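Local coordinates for protein polysaccharide deacetylase (Bacillus cereus, PDB 4HD5) that probably removes acetyl groups from polysaccharides as a zinc-binding hydrolase of the NodB-like deacetylase family, acting on carbon-nitrogen bonds other than peptide bonds, at residues F117-T122 / S136-E141; Q142-L147 / G191-V196. All coordinates share one frame; numbering follows the deposited sequence.

Contact 1. Residues F117-T122 / S136-E141; sequences FQIEAT and SIITFE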
ATOM      1  N   PHE A 117       3.786  15.370  -1.761  1.00 13.41           N
ATOM      2  CA  PHE A 117       4.790  16.429  -1.757  1.00 14.29           C
ATOM      3  C   PHE A 117       4.275  17.596  -0.929  1.00 15.12           C
ATOM      4  O   PHE A 117       3.121  18.013  -1.088  1.00 14.95           O
ATOM      5  CB  PHE A 117       5.053  16.938  -3.176  1.00 14.85           C
ATOM      6  CG  PHE A 117       5.761  15.958  -4.059  1.00 14.65           C
ATOM      7  CD1 PHE A 117       5.069  14.910  -4.642  1.00 14.46           C
ATOM      8  CD2 PHE A 117       7.112  16.101  -4.336  1.00 14.73           C
ATOM      9  CE1 PHE A 117       5.713  14.009  -5.466  1.00 14.44           C
ATOM     10  CE2 PHE A 117       7.764  15.207  -5.164  1.00 14.66           C
ATOM     11  CZ  PHE A 117       7.062  14.157  -5.731  1.00 14.74           C
ATOM     12  N   GLN A 118       5.128  18.120  -0.056  1.00 15.94           N
ATOM     13  CA  GLN A 118       4.812  19.317   0.710  1.00 17.86           C
ATOM     14  C   GLN A 118       5.513  20.505   0.087  1.00 17.30           C
ATOM     15  O   GLN A 118       6.668  20.406  -0.311  1.00 16.02           O
ATOM     16  CB  GLN A 118       5.250  19.160   2.157  1.00 20.16           C
ATOM     17  CG  GLN A 118       4.618  17.958   2.835  1.00 21.54           C
ATOM     18  CD  GLN A 118       4.759  17.985   4.339  1.00 24.78           C
ATOM     19  OE1 GLN A 118       5.033  16.960   4.964  1.00 27.26           O
ATOM     20  NE2 GLN A 118       4.576  19.159   4.934  1.00 26.44           N
ATOM     21  N   ILE A 119       4.799  21.624   0.003  1.00 18.12           N
ATOM     22  CA  ILE A 119       5.315  22.826  -0.643  1.00 18.75           C
ATOM     23  C   ILE A 119       5.331  23.962   0.372  1.00 20.40           C
ATOM     24  O   ILE A 119       4.305  24.275   0.985  1.00 19.82           O
ATOM     25  CB  ILE A 119       4.457  23.239  -1.853  1.00 19.16           C
ATOM     26  CG1 ILE A 119       4.196  22.045  -2.778  1.00 18.70           C
ATOM     27  CG2 ILE A 119       5.122  24.375  -2.617  1.00 19.04           C
ATOM     28  CD1 ILE A 119       2.948  22.199  -3.621  1.00 19.36           C
ATOM     29  N   GLU A 120       6.504  24.570   0.531  1.00 22.05           N
ATOM     30  CA  GLU A 120       6.718  25.647   1.479  1.00 24.61           C
ATOM     31  C   GLU A 120       7.258  26.853   0.714  1.00 24.72           C
ATOM     32  O   GLU A 120       8.331  26.782   0.121  1.00 23.58           O
ATOM     33  CB  GLU A 120       7.711  25.192   2.546  1.00 27.32           C
ATOM     34  CG  GLU A 120       7.885  26.160   3.704  1.00 31.85           C
ATOM     35  CD  GLU A 120       8.601  25.526   4.883  1.00 34.40           C
ATOM     36  OE1 GLU A 120       9.589  24.798   4.661  1.00 38.63           O
ATOM     37  OE2 GLU A 120       8.180  25.753   6.033  1.00 38.25           O
ATOM     38  N   ALA A 121       6.490  27.940   0.707  1.00 25.31           N
ATOM     39  CA  ALA A 121       6.859  29.152  -0.022  1.00 26.06           C
ATOM     40  C   ALA A 121       7.363  30.222   0.934  1.00 26.99           C
ATOM     41  O   ALA A 121       6.741  30.480   1.970  1.00 26.65           O
ATOM     42  CB  ALA A 121       5.665  29.679  -0.802  1.00 26.35           C
ATOM     43  N   THR A 122       8.489  30.840   0.580  1.00 27.31           N
ATOM     44  CA  THR A 122       9.006  32.010   1.283  1.00 27.91           C
ATOM     45  C   THR A 122       9.367  33.076   0.252  1.00 30.15           C
ATOM     46  O   THR A 122       9.732  32.748  -0.874  1.00 30.09           O
ATOM     47  CB  THR A 122      10.252  31.671   2.124  1.00 27.82           C
ATOM     48  OG1 THR A 122      11.350  31.353   1.261  1.00 26.32           O
ATOM     49  CG2 THR A 122       9.972  30.488   3.057  1.00 26.73           C
ATOM     50  N   SER A 136       1.487  24.227   1.304  1.00 22.48           N
ATOM     51  CA  SER A 136       0.483  23.456   0.582  1.00 20.86           C
ATOM     52  C   SER A 136       0.932  22.021   0.358  1.00 18.83           C
ATOM     53  O   SER A 136       2.103  21.691   0.535  1.00 17.15           O
ATOM     54  CB  SER A 136       0.168  24.104  -0.766  1.00 21.68           C
ATOM     55  OG  SER A 136      -0.894  23.432  -1.418  1.00 22.14           O
ATOM     56  N   ILE A 137      -0.025  21.190  -0.046  1.00 18.36           N
ATOM     57  CA  ILE A 137       0.208  19.774  -0.315  1.00 17.19           C
ATOM     58  C   ILE A 137      -0.309  19.423  -1.700  1.00 15.94           C
ATOM     59  O   ILE A 137      -1.396  19.843  -2.093  1.00 15.91           O
ATOM     60  CB  ILE A 137      -0.537  18.880   0.691  1.00 18.14           C
ATOM     61  CG1 ILE A 137      -0.211  19.283   2.135  1.00 18.92           C
ATOM     62  CG2 ILE A 137      -0.211  17.408   0.446  1.00 17.26           C
ATOM     63  CD1 ILE A 137       1.216  19.021   2.547  1.00 18.89           C
ATOM     64  N   ILE A 138       0.490  18.656  -2.429  1.00 14.79           N
ATOM     65  CA  ILE A 138       0.083  18.050  -3.687  1.00 13.79           C
ATOM     66  C   ILE A 138       0.498  16.578  -3.637  1.00 12.70           C
ATOM     67  O   ILE A 138       1.605  16.254  -3.188  1.00 11.94           O
ATOM     68  CB  ILE A 138       0.712  18.767  -4.908  1.00 14.23           C
ATOM     69  CG1 ILE A 138       0.112  18.228  -6.209  1.00 14.55           C
ATOM     70  CG2 ILE A 138       2.222  18.632  -4.917  1.00 13.98           C
ATOM     71  CD1 ILE A 138       0.492  19.024  -7.434  1.00 15.26           C
ATOM     72  N   THR A 139      -0.390  15.701  -4.095  1.00 11.83           N
ATOM     73  CA  THR A 139      -0.173  14.261  -3.996  1.00 11.07           C
ATOM     74  C   THR A 139      -0.304  13.586  -5.352  1.00 11.02           C
ATOM     75  O   THR A 139      -1.381  13.542  -5.941  1.00 11.14           O
ATOM     76  CB  THR A 139      -1.131  13.644  -2.969  1.00 10.70           C
ATOM     77  OG1 THR A 139      -0.768  14.117  -1.668  1.00 10.47           O
ATOM     78  CG2 THR A 139      -1.085  12.102  -2.988  1.00 10.28           C
ATOM     79  N   PHE A 140       0.824  13.086  -5.845  1.00 10.92           N
ATOM     80  CA  PHE A 140       0.865  12.265  -7.036  1.00 10.96           C
ATOM     81  C   PHE A 140       0.693  10.815  -6.580  1.00 10.70           C
ATOM     82  O   PHE A 140       1.582  10.252  -5.937  1.00  9.79           O
ATOM     83  CB  PHE A 140       2.195  12.452  -7.771  1.00 11.17           C
ATOM     84  CG  PHE A 140       2.361  13.818  -8.391  1.00 11.67           C
ATOM     85  CD1 PHE A 140       2.761  14.900  -7.624  1.00 11.91           C
ATOM     86  CD2 PHE A 140       2.116  14.017  -9.745  1.00 12.37           C
ATOM     87  CE1 PHE A 140       2.915  16.158  -8.192  1.00 12.48           C
ATOM     88  CE2 PHE A 140       2.265  15.273 -10.323  1.00 12.84           C
ATOM     89  CZ  PHE A 140       2.669  16.342  -9.541  1.00 13.02           C
ATOM     90  N   GLU A 141      -0.458  10.228  -6.884  1.00 10.99           N
ATOM     91  CA  GLU A 141      -0.778   8.879  -6.414  1.00 11.04           C
ATOM     92  C   GLU A 141       0.330   7.928  -6.808  1.00 11.12           C
ATOM     93  O   GLU A 141       0.780   7.940  -7.950  1.00 10.67           O
ATOM     94  CB  GLU A 141      -2.082   8.388  -7.034  1.00 11.74           C
ATOM     95  CG  GLU A 141      -3.310   9.158  -6.577  1.00 12.49           C
ATOM     96  CD  GLU A 141      -3.588   8.996  -5.101  1.00 12.91           C
ATOM     97  OE1 GLU A 141      -3.164   7.983  -4.501  1.00 12.13           O
ATOM     98  OE2 GLU A 141      -4.236   9.897  -4.535  1.00 15.39           O
TER

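Contact 2. Residues Q142-L147 / G191-V196; sequences QKVPVL and GDINKV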
ATOM      1  N   GLN A 142       0.785   7.104  -5.873  1.00 11.50           N
ATOM      2  CA  GLN A 142       1.738   6.073  -6.281  1.00 11.70           C
ATOM      3  C   GLN A 142       1.107   4.702  -6.402  1.00 11.17           C
ATOM      4  O   GLN A 142       0.086   4.398  -5.775  1.00 10.07           O
ATOM      5  CB  GLN A 142       3.032   6.054  -5.466  1.00 13.04           C
ATOM      6  CG  GLN A 142       2.996   6.404  -3.994  1.00 13.12           C
ATOM      7  CD  GLN A 142       4.398   6.371  -3.378  1.00 13.67           C
ATOM      8  OE1 GLN A 142       5.409   6.397  -4.091  1.00 15.63           O
ATOM      9  NE2 GLN A 142       4.465   6.328  -2.061  1.00 12.50           N
ATOM     10  N   LYS A 143       1.707   3.904  -7.269  1.00 11.35           N
ATOM     11  CA  LYS A 143       1.250   2.558  -7.533  1.00 11.51           C
ATOM     12  C   LYS A 143       1.587   1.671  -6.358  1.00  9.41           C
ATOM     13  O   LYS A 143       2.581   1.892  -5.680  1.00  9.22           O
ATOM     14  CB  LYS A 143       1.870   2.033  -8.821  1.00 13.52           C
ATOM     15  CG  LYS A 143       1.178   2.604 -10.046  1.00 17.14           C
ATOM     16  CD  LYS A 143       1.987   2.496 -11.331  1.00 19.14           C
ATOM     17  CE  LYS A 143       2.583   1.107 -11.538  1.00 20.63           C
ATOM     18  NZ  LYS A 143       4.026   1.055 -11.173  1.00 21.69           N
ATOM     19  N   VAL A 144       0.732   0.683  -6.112  1.00  7.76           N
ATOM     20  CA  VAL A 144       0.875  -0.192  -4.959  1.00  6.90           C
ATOM     21  C   VAL A 144       0.739  -1.627  -5.424  1.00  5.99           C
ATOM     22  O   VAL A 144      -0.354  -2.061  -5.781  1.00  5.99           O
ATOM     23  CB  VAL A 144      -0.186   0.084  -3.876  1.00  7.11           C
ATOM     24  CG1 VAL A 144       0.107  -0.752  -2.642  1.00  7.08           C
ATOM     25  CG2 VAL A 144      -0.234   1.568  -3.528  1.00  7.67           C
ATOM     26  N   PRO A 145       1.856  -2.353  -5.478  1.00  5.30           N
ATOM     27  CA  PRO A 145       1.735  -3.777  -5.735  1.00  4.95           C
ATOM     28  C   PRO A 145       1.193  -4.509  -4.514  1.00  4.48           C
ATOM     29  O   PRO A 145       1.627  -4.252  -3.393  1.00  4.24           O
ATOM     30  CB  PRO A 145       3.166  -4.217  -6.039  1.00  5.17           C
ATOM     31  CG  PRO A 145       4.040  -3.018  -5.890  1.00  5.43           C
ATOM     32  CD  PRO A 145       3.245  -1.946  -5.224  1.00  5.44           C
ATOM     33  N   VAL A 146       0.238  -5.399  -4.753  1.00  4.11           N
ATOM     34  CA  VAL A 146      -0.295  -6.261  -3.731  1.00  3.84           C
ATOM     35  C   VAL A 146       0.056  -7.687  -4.145  1.00  3.81           C
ATOM     36  O   VAL A 146      -0.554  -8.260  -5.071  1.00  3.70           O
ATOM     37  CB  VAL A 146      -1.814  -6.058  -3.557  1.00  3.85           C
ATOM     38  CG1 VAL A 146      -2.330  -6.893  -2.391  1.00  3.71           C
ATOM     39  CG2 VAL A 146      -2.115  -4.579  -3.336  1.00  3.99           C
ATOM     40  N   LEU A 147       1.044  -8.248  -3.459  1.00  3.73           N
ATOM     41  CA  LEU A 147       1.574  -9.557  -3.807  1.00  3.96           C
ATOM     42  C   LEU A 147       0.635 -10.643  -3.295  1.00  4.02           C
ATOM     43  O   LEU A 147       0.122 -10.554  -2.171  1.00  3.72           O
ATOM     44  CB  LEU A 147       2.960  -9.776  -3.200  1.00  4.01           C
ATOM     45  CG  LEU A 147       4.063  -8.792  -3.552  1.00  4.20           C
ATOM     46  CD1 LEU A 147       5.366  -9.211  -2.887  1.00  4.39           C
ATOM     47  CD2 LEU A 147       4.241  -8.691  -5.050  1.00  4.46           C
ATOM     48  N   GLY A 191      -3.782   4.588   4.896  1.00  7.58           N
ATOM     49  CA  GLY A 191      -3.594   6.041   4.843  1.00  8.06           C
ATOM     50  C   GLY A 191      -2.161   6.489   4.572  1.00  8.10           C
ATOM     51  O   GLY A 191      -1.925   7.675   4.299  1.00  8.24           O
ATOM     52  N   ASP A 192      -1.204   5.557   4.635  1.00  7.84           N
ATOM     53  CA  ASP A 192       0.214   5.881   4.504  1.00  8.05           C
ATOM     54  C   ASP A 192       0.836   5.593   3.125  1.00  7.70           C
ATOM     55  O   ASP A 192       2.038   5.838   2.947  1.00  7.88           O
ATOM     56  CB  ASP A 192       1.035   5.145   5.578  1.00  8.56           C
ATOM     57  CG  ASP A 192       0.772   5.659   6.996  1.00  9.30           C
ATOM     58  OD1 ASP A 192       0.233   6.775   7.176  1.00 10.39           O
ATOM     59  OD2 ASP A 192       1.120   4.927   7.942  1.00  9.75           O
ATOM     60  N   ILE A 193       0.060   5.101   2.157  1.00  7.26           N
ATOM     61  CA  ILE A 193       0.644   4.644   0.886  1.00  7.15           C
ATOM     62  C   ILE A 193       1.363   5.753   0.122  1.00  7.49           C
ATOM     63  O   ILE A 193       2.317   5.473  -0.591  1.00  7.11           O
ATOM     64  CB  ILE A 193      -0.364   3.940  -0.070  1.00  7.29           C
ATOM     65  CG1 ILE A 193      -1.600   4.803  -0.334  1.00  7.67           C
ATOM     66  CG2 ILE A 193      -0.788   2.601   0.502  1.00  7.17           C
ATOM     67  CD1 ILE A 193      -2.309   4.480  -1.635  1.00  7.81           C
ATOM     68  N   ASN A 194       0.925   7.001   0.279  1.00  7.84           N
ATOM     69  CA  ASN A 194       1.602   8.133  -0.369  1.00  8.28           C
ATOM     70  C   ASN A 194       2.640   8.842   0.523  1.00  8.93           C
ATOM     71  O   ASN A 194       3.311   9.792   0.083  1.00  8.85           O
ATOM     72  CB  ASN A 194       0.552   9.126  -0.891  1.00  8.63           C
ATOM     73  CG  ASN A 194      -0.204   8.586  -2.091  1.00  8.52           C
ATOM     74  OD1 ASN A 194       0.403   8.109  -3.055  1.00  8.48           O
ATOM     75  ND2 ASN A 194      -1.524   8.665  -2.047  1.00  8.54           N
ATOM     76  N   LYS A 195       2.777   8.372   1.763  1.00  9.34           N
ATOM     77  CA  LYS A 195       3.680   8.972   2.734  1.00 10.46           C
ATOM     78  C   LYS A 195       4.946   8.137   2.956  1.00  9.94           C
ATOM     79  O   LYS A 195       5.824   8.553   3.688  1.00 10.67           O
ATOM     80  CB  LYS A 195       2.949   9.185   4.065  1.00 11.82           C
ATOM     81  CG  LYS A 195       1.745  10.123   3.938  1.00 13.48           C
ATOM     82  CD  LYS A 195       1.012  10.284   5.260  1.00 15.19           C
ATOM     83  CE  LYS A 195      -0.248  11.115   5.083  1.00 16.93           C
ATOM     84  NZ  LYS A 195      -1.078  11.053   6.313  1.00 19.48           N
ATOM     85  N   VAL A 196       5.041   6.971   2.323  1.00  9.29           N
ATOM     86  CA  VAL A 196       6.232   6.122   2.446  1.00  8.95           C
ATOM     87  C   VAL A 196       6.843   5.824   1.093  1.00  8.85           C
ATOM     88  O   VAL A 196       6.182   5.938   0.054  1.00  8.64           O
ATOM     89  CB  VAL A 196       5.923   4.784   3.163  1.00  8.66           C
ATOM     90  CG1 VAL A 196       5.240   5.044   4.498  1.00  8.97           C
ATOM     91  CG2 VAL A 196       5.062   3.875   2.290  1.00  8.39           C
TER

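Contact 1. Residues F117-T122 / S136-E141
Phe117 and Ile138 pair across an antiparallel beta hairpin, and the two faces of this sheet differ, one packed and the other loose. On the buried face, CG2 of Ile138 touches two residues, 3.7 Å from CB of Phe117 and 3.9 Å from CD1 of Ile119. It reaches them because its chain branches with CG1 anti to the backbone N (chi1 -172°), leaving CG2 in the crowded position. The Phe117 ring sends CE1 to within 3.8 Å of CD1 of Phe140, with the ring planes at 80°; Phe105 and Phe110 meet it edge-to-face.

The other face is looser and open to solvent at Ile137, which is exposed. Gln118 and Ile137 run alongside each other off this face and meet mainly through CG of Gln118 and CD1 of Ile137 at 3.6 Å, while OE1 of Gln118 is hydrogen-bonded to OG1 of Thr82.

Between the faces, the hydrogen-bonded pairs Phe117–Ile138 and Ile119–Ser136 each exchange two backbone bonds. The shortest, Ile119 N to Ser136 O, is 2.7 Å. The backbone thus fixes the register, and the apolar side chains of Phe117, Ile119, Ile138 and Phe140 join the hairpin to strand 49-51 and the neighbouring loops.

Contact 2. Residues Q142-L147 / G191-V196
NE2 of Gln142 is shared by two backbone carbonyls of the facing loop, consistent with one side-chain amide holding both of them in place. Its bond to Ile193 O measures 2.7 Å and that to Val196 O 2.8 Å. The Val196 oxygen lies in the plane of the Gln142 amide and receives the donor nearly head-on, with a C=O...N angle of 173°; the Ile193 oxygen is tilted 17° out of that plane. With both carbonyls engaged, the amide has little freedom to rotate. Its chi1, at 34°, is away from a staggered value, and the extended chain beyond CG then carries NE2 across to the loop.

A third bond runs in the same sense: the backbone N of Gln142 donates to OD1 of Asn194 at 3.0 Å, in the plane of the acceptor's carbonyl. The same oxygen rests 3.2 Å from CG of Gln142, and the Gln142 and Asn194 side chains run antiparallel alongside each other.

In the fold, residues 142-147 lead from the N-terminal antiparallel sheet into strand 146-149 of the deacetylase barrel, while 191-196 belong to the loop that leads into the adjacent parallel strand 199-206. Within that loop, Lys195 N bonds back to Asp192 O.

Beside the polar cluster, CG2 of Val144 packs on CD1 of Ile193 at 4.0 Å, the two side chains crossing at about a right angle. Phe201 of strand 199-206 touches Val144, and Leu185 of strand 183-185 touches Ile193.

How the contacts relate
Contacts 1 and 2 follow each other along the chain, their centres about 18 Å apart, and illustrate how chemistry changes with place. The centre of contact 1 lies about 20 Å from the centre of the chain; the contact is partly buried and joins neighbouring strands of one sheet by regular backbone pairing and an apolar face. The centre of contact 2 lies about 3 Å from that of the chain; it is buried, yet it ties a strand approach to a loop chiefly through side-chain amides. They hold different elements, the N-terminal sheet in one and the approaches to barrel strands in the other. Asn194 brings them together, its ND2 probably hydrogen-bonded to Glu141 OE1 at 3.0 Å.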